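Local coordinates for uncharacterized protein (Archaeoglobus fulgidus, PDB 3LOT) that binds zinc and probably cleaves 3-keto-5-aminohexanoate, as a TIM-barrel member of the beta-keto acid cleavage enzyme family, at residues A112-G117 with G191-P196; P171-Y176 with Y182-M187. One frame throughout, in Å; residues are numbered along the deposited sequence. Where two conformers were deposited one is given.

Contact 1: A112-G117 with G191-P196; sequences ATFNMG and GYLEPP
Phe114 and Met116 reach from the strand 112-115 and the turn after it to a single residue, Leu193, in the loop 191-196 that leads from helix 178-189 to strand 197-203. Along the first segment, Thr113 comes just before the contact and belongs to the other side of the strand: its OG1 and the ND2 of Asn115 both hydrogen-bond an unidentified ligand, probably from the crystallisation liquor. Phe114 points across to the loop. With CG anti to the backbone N (chi1 -163°), its ring extends outward from the strand until CZ, the far corner, lies 4.1 Å from CD2 of Leu193, which meets the ring obliquely. Elsewhere the ring is packed by helix 154-166, where Phe164 makes an edge-to-face pair with it. Met116, a selenomethionine, starts off neither toward nor away from the loop, but its curled chain carries SE toward it, to 4.5 Å from CD1 of Leu193, a looser touch. The leucine thus uses one methyl for each partner, and Met187 of helix 178-189 also packs on it. With the nearest CA atoms, those of Phe114 and Leu193, 10.7 Å apart, the backbones are bridged wholly by side chains. No hydrogen bond crosses, and just 94 Å² is buried, so this contact works by dispersion and exclusion of water; directional bonds to the loop come from elsewhere, such as Lys165 NZ to Tyr192 O.

Contact 2: P171-Y176 with Y182-M187; sequences PELECY and YNTAFM
This is the strand-to-helix packing of a beta-alpha-beta unit in a TIM barrel: Leu173 and Cys175 on strand 170-175 face Thr184 on helix 178-189, and strand 197-203 completes the unit as the next parallel neighbour in the sheet. All three touching residues are buried. Leu173 and Cys175 lie two apart on the strand and both direct their side chains toward the helix, whereas Glu174 between them points away from it. Thr184 sits opposite the pair, its CA 7.7 Å from the CA of Leu173, and divides its branches between them. Its methyl CG2, anti to the backbone N, meets the CD1 methyl of Leu173 at 3.9 Å, the two side chains crossing at a slant. The other branch carries the hydroxyl to the cysteine, but its hydrogen bond is made within the helix, to the carbonyl O of Gln180 one turn earlier. A polar atom is thereby accommodated in a buried interface without a bond to the strand. Met219 of helix 213-226 packs on Cys175 as well. The closest approach between the segments is 3.5 Å, from Cys175 SG to Thr184 OG1.

Overall arrangement
The two contacts share one sector of the barrel, with centres about 6 Å apart. Strands 111-115 and 170-175 are parallel neighbours in the sheet, joined by backbone hydrogen bonds, among them Glu174 N to Phe114 O. Along the chain the order is 112-117, 171-176, 182-187, 191-196, so contact 2 falls within the span that contact 1 brings together. Helix 178-189 runs into the loop of contact 1, where Tyr192 N probably bonds Met187 O. Met116 touches Leu173 and Thr184 as well as Leu193, so the local beta-alpha-beta packing and the link to neighbouring barrel strand 111-115 form one buried layer; the side chains of Phe114 and Leu173 are about 11 and 13 Å from the zinc ion.

Contact 1: A112-G117 with G191-P196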
ATOM      1  N   ALA D 112       8.383 -26.602  15.074  1.00 12.66           N
ATOM      2  CA  ALA D 112       9.617 -26.598  14.300  1.00 13.18           C
ATOM      3  C   ALA D 112       9.448 -25.757  13.035  1.00 15.05           C
ATOM      4  O   ALA D 112       8.321 -25.516  12.597  1.00 14.05           O
ATOM      5  CB  ALA D 112      10.063 -27.968  13.953  1.00 12.50           C
ATOM      6  N   THR D 113      10.552 -25.279  12.472  1.00 15.28           N
ATOM      7  CA  THR D 113      10.401 -24.346  11.372  1.00 17.72           C
ATOM      8  C   THR D 113      10.126 -25.135  10.088  1.00 19.24           C
ATOM      9  O   THR D 113      10.514 -26.290   9.975  1.00 20.64           O
ATOM     10  CB  THR D 113      11.575 -23.337  11.249  1.00 17.34           C
ATOM     11  OG1 THR D 113      12.809 -23.987  10.981  1.00 17.83           O
ATOM     12  CG2 THR D 113      11.708 -22.576  12.526  1.00 19.98           C
ATOM     13  N   PHE D 114       9.450 -24.469   9.153  1.00 19.98           N
ATOM     14  CA  PHE D 114       8.845 -25.050   7.962  1.00 20.94           C
ATOM     15  C   PHE D 114       8.944 -23.946   6.905  1.00 21.57           C
ATOM     16  O   PHE D 114       8.041 -23.135   6.802  1.00 21.86           O
ATOM     17  CB  PHE D 114       7.362 -25.353   8.278  1.00 20.90           C
ATOM     18  CG  PHE D 114       6.689 -26.306   7.336  1.00 18.95           C
ATOM     19  CD1 PHE D 114       6.465 -25.960   6.031  1.00 18.16           C
ATOM     20  CD2 PHE D 114       6.239 -27.522   7.796  1.00 18.22           C
ATOM     21  CE1 PHE D 114       5.792 -26.817   5.181  1.00 22.97           C
ATOM     22  CE2 PHE D 114       5.550 -28.405   6.980  1.00 20.31           C
ATOM     23  CZ  PHE D 114       5.306 -28.066   5.648  1.00 19.42           C
ATOM     24  N   ASN D 115      10.063 -23.930   6.177  1.00 20.62           N
ATOM     25  CA  ASN D 115      10.366 -22.956   5.107  1.00 20.77           C
ATOM     26  C   ASN D 115       9.548 -23.116   3.800  1.00 19.24           C
ATOM     27  O   ASN D 115       9.443 -24.219   3.231  1.00 20.56           O
ATOM     28  CB  ASN D 115      11.822 -23.056   4.834  1.00 19.96           C
ATOM     29  CG  ASN D 115      12.625 -22.702   6.060  1.00 24.06           C
ATOM     30  OD1 ASN D 115      12.815 -21.506   6.353  1.00 28.85           O
ATOM     31  ND2 ASN D 115      13.090 -23.735   6.813  1.00 24.69           N
HETATM   32  N   MSE D 116       8.948 -22.023   3.353  1.00 16.59           N
HETATM   33  CA  MSE D 116       7.827 -22.117   2.387  1.00 14.53           C
HETATM   34  C   MSE D 116       8.142 -21.851   0.920  1.00 13.81           C
HETATM   35  O   MSE D 116       7.219 -21.631   0.131  1.00 13.97           O
HETATM   36  CB  MSE D 116       6.722 -21.172   2.843  1.00 14.09           C
HETATM   37  CG  MSE D 116       6.043 -21.612   4.052  1.00 12.17           C
HETATM   38 SE   MSE D 116       5.053 -23.251   3.743  0.75 11.15          SE
HETATM   39  CE  MSE D 116       4.154 -22.845   2.123  1.00 15.33           C
ATOM     40  N   GLY D 117       9.402 -21.919   0.522  1.00 12.60           N
ATOM     41  CA  GLY D 117       9.715 -21.929  -0.915  1.00 13.63           C
ATOM     42  C   GLY D 117      11.179 -22.107  -1.220  1.00 13.65           C
ATOM     43  O   GLY D 117      12.007 -21.938  -0.331  1.00 14.36           O
ATOM     44  N   GLY D 191      -5.369 -28.201   1.783  1.00 15.06           N
ATOM     45  CA  GLY D 191      -5.595 -29.067   2.907  1.00 15.69           C
ATOM     46  C   GLY D 191      -4.347 -29.584   3.593  1.00 15.79           C
ATOM     47  O   GLY D 191      -4.471 -30.438   4.417  1.00 16.27           O
ATOM     48  N   TYR D 192      -3.144 -29.105   3.263  1.00 15.55           N
ATOM     49  CA  TYR D 192      -1.938 -29.717   3.840  1.00 16.08           C
ATOM     50  C   TYR D 192      -1.589 -29.115   5.198  1.00 17.28           C
ATOM     51  O   TYR D 192      -1.054 -29.820   6.061  1.00 17.20           O
ATOM     52  CB  TYR D 192      -0.739 -29.587   2.922  1.00 16.14           C
ATOM     53  CG  TYR D 192      -0.873 -30.360   1.662  1.00 16.73           C
ATOM     54  CD1 TYR D 192      -0.677 -31.739   1.644  1.00 20.45           C
ATOM     55  CD2 TYR D 192      -1.164 -29.719   0.478  1.00 19.02           C
ATOM     56  CE1 TYR D 192      -0.802 -32.455   0.462  1.00 22.74           C
ATOM     57  CE2 TYR D 192      -1.298 -30.423  -0.704  1.00 22.15           C
ATOM     58  CZ  TYR D 192      -1.123 -31.777  -0.699  1.00 23.11           C
ATOM     59  OH  TYR D 192      -1.229 -32.432  -1.883  1.00 26.83           O
ATOM     60  N   LEU D 193      -1.922 -27.835   5.383  1.00 17.30           N
ATOM     61  CA  LEU D 193      -1.563 -27.112   6.591  1.00 17.60           C
ATOM     62  C   LEU D 193      -2.831 -26.883   7.413  1.00 18.04           C
ATOM     63  O   LEU D 193      -3.829 -26.393   6.903  1.00 18.94           O
ATOM     64  CB  LEU D 193      -0.892 -25.793   6.196  1.00 16.55           C
ATOM     65  CG  LEU D 193       0.393 -25.931   5.375  1.00 15.98           C
ATOM     66  CD1 LEU D 193       0.939 -24.536   4.930  1.00 16.36           C
ATOM     67  CD2 LEU D 193       1.487 -26.723   6.160  1.00 12.96           C
ATOM     68  N   GLU D 194      -2.791 -27.204   8.691  1.00 18.84           N
ATOM     69  CA  GLU D 194      -3.973 -27.091   9.531  1.00 19.53           C
ATOM     70  C   GLU D 194      -4.039 -25.736  10.245  1.00 19.31           C
ATOM     71  O   GLU D 194      -3.077 -25.318  10.900  1.00 18.03           O
ATOM     72  CB  GLU D 194      -3.986 -28.227  10.572  1.00 19.73           C
ATOM     73  CG  GLU D 194      -5.323 -28.448  11.214  1.00 24.27           C
ATOM     74  CD  GLU D 194      -6.461 -28.817  10.216  1.00 30.84           C
ATOM     75  OE1 GLU D 194      -6.173 -29.239   9.058  1.00 32.92           O
ATOM     76  OE2 GLU D 194      -7.664 -28.688  10.605  1.00 33.18           O
ATOM     77  N   PRO D 195      -5.197 -25.071  10.168  1.00 18.75           N
ATOM     78  CA  PRO D 195      -5.319 -23.775  10.801  1.00 18.87           C
ATOM     79  C   PRO D 195      -5.518 -23.938  12.291  1.00 17.96           C
ATOM     80  O   PRO D 195      -5.903 -24.992  12.713  1.00 18.13           O
ATOM     81  CB  PRO D 195      -6.590 -23.219  10.182  1.00 19.07           C
ATOM     82  CG  PRO D 195      -7.416 -24.375   9.986  1.00 19.50           C
ATOM     83  CD  PRO D 195      -6.452 -25.459   9.532  1.00 18.94           C
ATOM     84  N   PRO D 196      -5.237 -22.905  13.081  1.00 17.49           N
ATOM     85  CA  PRO D 196      -4.645 -21.626  12.683  1.00 17.46           C
ATOM     86  C   PRO D 196      -3.161 -21.767  12.380  1.00 16.60           C
ATOM     87  O   PRO D 196      -2.420 -22.424  13.103  1.00 16.01           O
ATOM     88  CB  PRO D 196      -4.822 -20.747  13.924  1.00 17.83           C
ATOM     89  CG  PRO D 196      -5.080 -21.668  15.020  1.00 18.81           C
ATOM     90  CD  PRO D 196      -5.615 -22.929  14.498  1.00 18.59           C
TER

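Contact 2: P171-Y176 with Y182-M187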
ATOM      1  N   PRO D 171       3.818 -26.630  12.653  1.00 14.23           N
ATOM      2  CA  PRO D 171       4.643 -25.890  11.725  1.00 14.55           C
ATOM      3  C   PRO D 171       4.694 -24.396  12.022  1.00 14.35           C
ATOM      4  O   PRO D 171       3.674 -23.732  12.225  1.00 14.68           O
ATOM      5  CB  PRO D 171       3.947 -26.134  10.366  1.00 15.07           C
ATOM      6  CG  PRO D 171       3.006 -27.232  10.605  1.00 14.65           C
ATOM      7  CD  PRO D 171       2.615 -27.166  11.998  1.00 14.17           C
ATOM      8  N   GLU D 172       5.901 -23.863  12.025  1.00 15.14           N
ATOM      9  CA  GLU D 172       6.090 -22.430  12.002  1.00 14.09           C
ATOM     10  C   GLU D 172       6.582 -22.127  10.605  1.00 14.44           C
ATOM     11  O   GLU D 172       7.683 -22.525  10.252  1.00 14.26           O
ATOM     12  CB  GLU D 172       7.121 -21.998  13.020  1.00 15.27           C
ATOM     13  CG  GLU D 172       7.364 -20.497  12.984  1.00 15.12           C
ATOM     14  CD  GLU D 172       8.282 -20.011  14.060  1.00 19.51           C
ATOM     15  OE1 GLU D 172       9.496 -20.091  13.855  1.00 23.56           O
ATOM     16  OE2 GLU D 172       7.793 -19.471  15.062  1.00 23.26           O
ATOM     17  N   LEU D 173       5.784 -21.371   9.848  1.00 13.74           N
ATOM     18  CA  LEU D 173       5.889 -21.356   8.397  1.00 13.94           C
ATOM     19  C   LEU D 173       6.690 -20.140   8.024  1.00 13.65           C
ATOM     20  O   LEU D 173       6.184 -19.040   8.092  1.00 14.89           O
ATOM     21  CB  LEU D 173       4.497 -21.300   7.786  1.00 13.72           C
ATOM     22  CG  LEU D 173       3.556 -22.485   8.146  1.00 14.02           C
ATOM     23  CD1 LEU D 173       2.142 -22.101   7.804  1.00 16.59           C
ATOM     24  CD2 LEU D 173       3.985 -23.740   7.387  1.00 16.47           C
ATOM     25  N   GLU D 174       7.921 -20.361   7.607  0.60 13.80           N
ATOM     26  CA  GLU D 174       8.859 -19.271   7.419  0.60 13.37           C
ATOM     27  C   GLU D 174       8.616 -18.749   6.019  0.60 12.68           C
ATOM     28  O   GLU D 174       8.600 -19.544   5.058  0.60 11.56           O
ATOM     29  CB  GLU D 174      10.294 -19.766   7.556  0.60 14.13           C
ATOM     30  CG  GLU D 174      10.535 -20.741   8.721  0.60 15.87           C
ATOM     31  CD  GLU D 174      10.231 -20.163  10.092  0.60 18.08           C
ATOM     32  OE1 GLU D 174      10.215 -18.921  10.251  0.60 20.30           O
ATOM     33  OE2 GLU D 174       9.993 -20.972  11.021  0.60 21.63           O
ATOM     34  N   CYS D 175       8.346 -17.456   5.925  1.00 11.36           N
ATOM     35  CA  CYS D 175       8.153 -16.791   4.661  1.00 13.02           C
ATOM     36  C   CYS D 175       9.123 -15.632   4.455  1.00 12.26           C
ATOM     37  O   CYS D 175       9.159 -14.710   5.252  1.00 12.84           O
ATOM     38  CB  CYS D 175       6.743 -16.236   4.544  1.00 12.81           C
ATOM     39  SG  CYS D 175       5.449 -17.546   4.645  1.00 16.03           S
ATOM     40  N   TYR D 176       9.865 -15.699   3.353  1.00 12.42           N
ATOM     41  CA  TYR D 176      10.921 -14.732   3.025  1.00 13.24           C
ATOM     42  C   TYR D 176      10.556 -13.815   1.855  1.00 13.92           C
ATOM     43  O   TYR D 176      11.407 -13.027   1.387  1.00 13.82           O
ATOM     44  CB  TYR D 176      12.228 -15.437   2.647  1.00 13.65           C
ATOM     45  CG  TYR D 176      12.864 -16.300   3.707  1.00 15.36           C
ATOM     46  CD1 TYR D 176      12.355 -17.559   3.989  1.00 15.44           C
ATOM     47  CD2 TYR D 176      14.013 -15.886   4.364  1.00 16.50           C
ATOM     48  CE1 TYR D 176      12.958 -18.395   4.941  1.00 19.15           C
ATOM     49  CE2 TYR D 176      14.619 -16.685   5.321  1.00 20.75           C
ATOM     50  CZ  TYR D 176      14.091 -17.948   5.601  1.00 19.97           C
ATOM     51  OH  TYR D 176      14.678 -18.731   6.562  1.00 22.78           O
ATOM     52  N   TYR D 182       1.894 -16.613  -0.786  1.00 12.67           N
ATOM     53  CA  TYR D 182       1.080 -17.240  -1.817  1.00 11.97           C
ATOM     54  C   TYR D 182       1.224 -18.748  -1.756  1.00 11.79           C
ATOM     55  O   TYR D 182       0.207 -19.448  -1.821  1.00 10.82           O
ATOM     56  CB  TYR D 182       1.393 -16.710  -3.213  1.00 12.16           C
ATOM     57  CG  TYR D 182       0.544 -15.489  -3.613  1.00 11.34           C
ATOM     58  CD1 TYR D 182      -0.764 -15.647  -4.155  1.00 11.32           C
ATOM     59  CD2 TYR D 182       1.004 -14.225  -3.413  1.00  9.16           C
ATOM     60  CE1 TYR D 182      -1.548 -14.566  -4.496  1.00 11.18           C
ATOM     61  CE2 TYR D 182       0.232 -13.132  -3.732  1.00 12.34           C
ATOM     62  CZ  TYR D 182      -1.032 -13.297  -4.307  1.00 13.23           C
ATOM     63  OH  TYR D 182      -1.773 -12.192  -4.668  1.00 13.86           O
ATOM     64  N   ASN D 183       2.477 -19.229  -1.650  1.00 11.94           N
ATOM     65  CA  ASN D 183       2.705 -20.671  -1.495  1.00 12.33           C
ATOM     66  C   ASN D 183       1.961 -21.202  -0.241  1.00 12.51           C
ATOM     67  O   ASN D 183       1.316 -22.274  -0.288  1.00 11.96           O
ATOM     68  CB  ASN D 183       4.189 -21.041  -1.398  1.00 11.32           C
ATOM     69  CG  ASN D 183       5.007 -20.735  -2.675  1.00 13.86           C
ATOM     70  OD1 ASN D 183       4.463 -20.342  -3.723  1.00 14.99           O
ATOM     71  ND2 ASN D 183       6.358 -20.886  -2.560  1.00 13.53           N
ATOM     72  N   THR D 184       2.074 -20.453   0.870  1.00 12.85           N
ATOM     73  CA  THR D 184       1.406 -20.816   2.117  1.00 13.09           C
ATOM     74  C   THR D 184      -0.125 -20.939   1.977  1.00 13.84           C
ATOM     75  O   THR D 184      -0.723 -21.942   2.437  1.00 12.33           O
ATOM     76  CB  THR D 184       1.813 -19.864   3.235  1.00 14.29           C
ATOM     77  OG1 THR D 184       3.245 -19.930   3.388  1.00 14.63           O
ATOM     78  CG2 THR D 184       1.071 -20.196   4.541  1.00 10.16           C
ATOM     79  N   ALA D 185      -0.738 -19.953   1.314  1.00 13.56           N
ATOM     80  CA  ALA D 185      -2.176 -19.973   1.032  1.00 13.23           C
ATOM     81  C   ALA D 185      -2.570 -21.206   0.251  1.00 13.15           C
ATOM     82  O   ALA D 185      -3.547 -21.867   0.570  1.00 12.29           O
ATOM     83  CB  ALA D 185      -2.613 -18.744   0.268  1.00 11.43           C
ATOM     84  N   PHE D 186      -1.772 -21.526  -0.759  1.00 13.46           N
ATOM     85  CA  PHE D 186      -2.056 -22.667  -1.603  1.00 12.55           C
ATOM     86  C   PHE D 186      -2.044 -23.963  -0.802  1.00 12.03           C
ATOM     87  O   PHE D 186      -2.961 -24.758  -0.935  1.00 11.06           O
ATOM     88  CB  PHE D 186      -1.071 -22.711  -2.766  1.00 11.74           C
ATOM     89  CG  PHE D 186      -1.127 -23.979  -3.576  1.00 13.12           C
ATOM     90  CD1 PHE D 186      -2.068 -24.147  -4.571  1.00 13.80           C
ATOM     91  CD2 PHE D 186      -0.212 -24.981  -3.365  1.00  9.44           C
ATOM     92  CE1 PHE D 186      -2.097 -25.313  -5.347  1.00 15.81           C
ATOM     93  CE2 PHE D 186      -0.228 -26.127  -4.131  1.00 13.81           C
ATOM     94  CZ  PHE D 186      -1.168 -26.296  -5.124  1.00 14.84           C
HETATM   95  N   MSE D 187      -1.005 -24.175  -0.001  1.00 12.28           N
HETATM   96  CA  MSE D 187      -0.878 -25.399   0.801  1.00 12.94           C
HETATM   97  C   MSE D 187      -1.962 -25.502   1.867  1.00 12.90           C
HETATM   98  O   MSE D 187      -2.445 -26.602   2.176  1.00 12.06           O
HETATM   99  CB  MSE D 187       0.499 -25.457   1.481  1.00 12.46           C
HETATM  100  CG  MSE D 187       1.724 -25.628   0.537  1.00 16.12           C
HETATM  101 SE   MSE D 187       1.624 -27.246  -0.514  0.75 18.43          SE
HETATM  102  CE  MSE D 187       2.034 -28.458   0.962  1.00 17.10           C
TER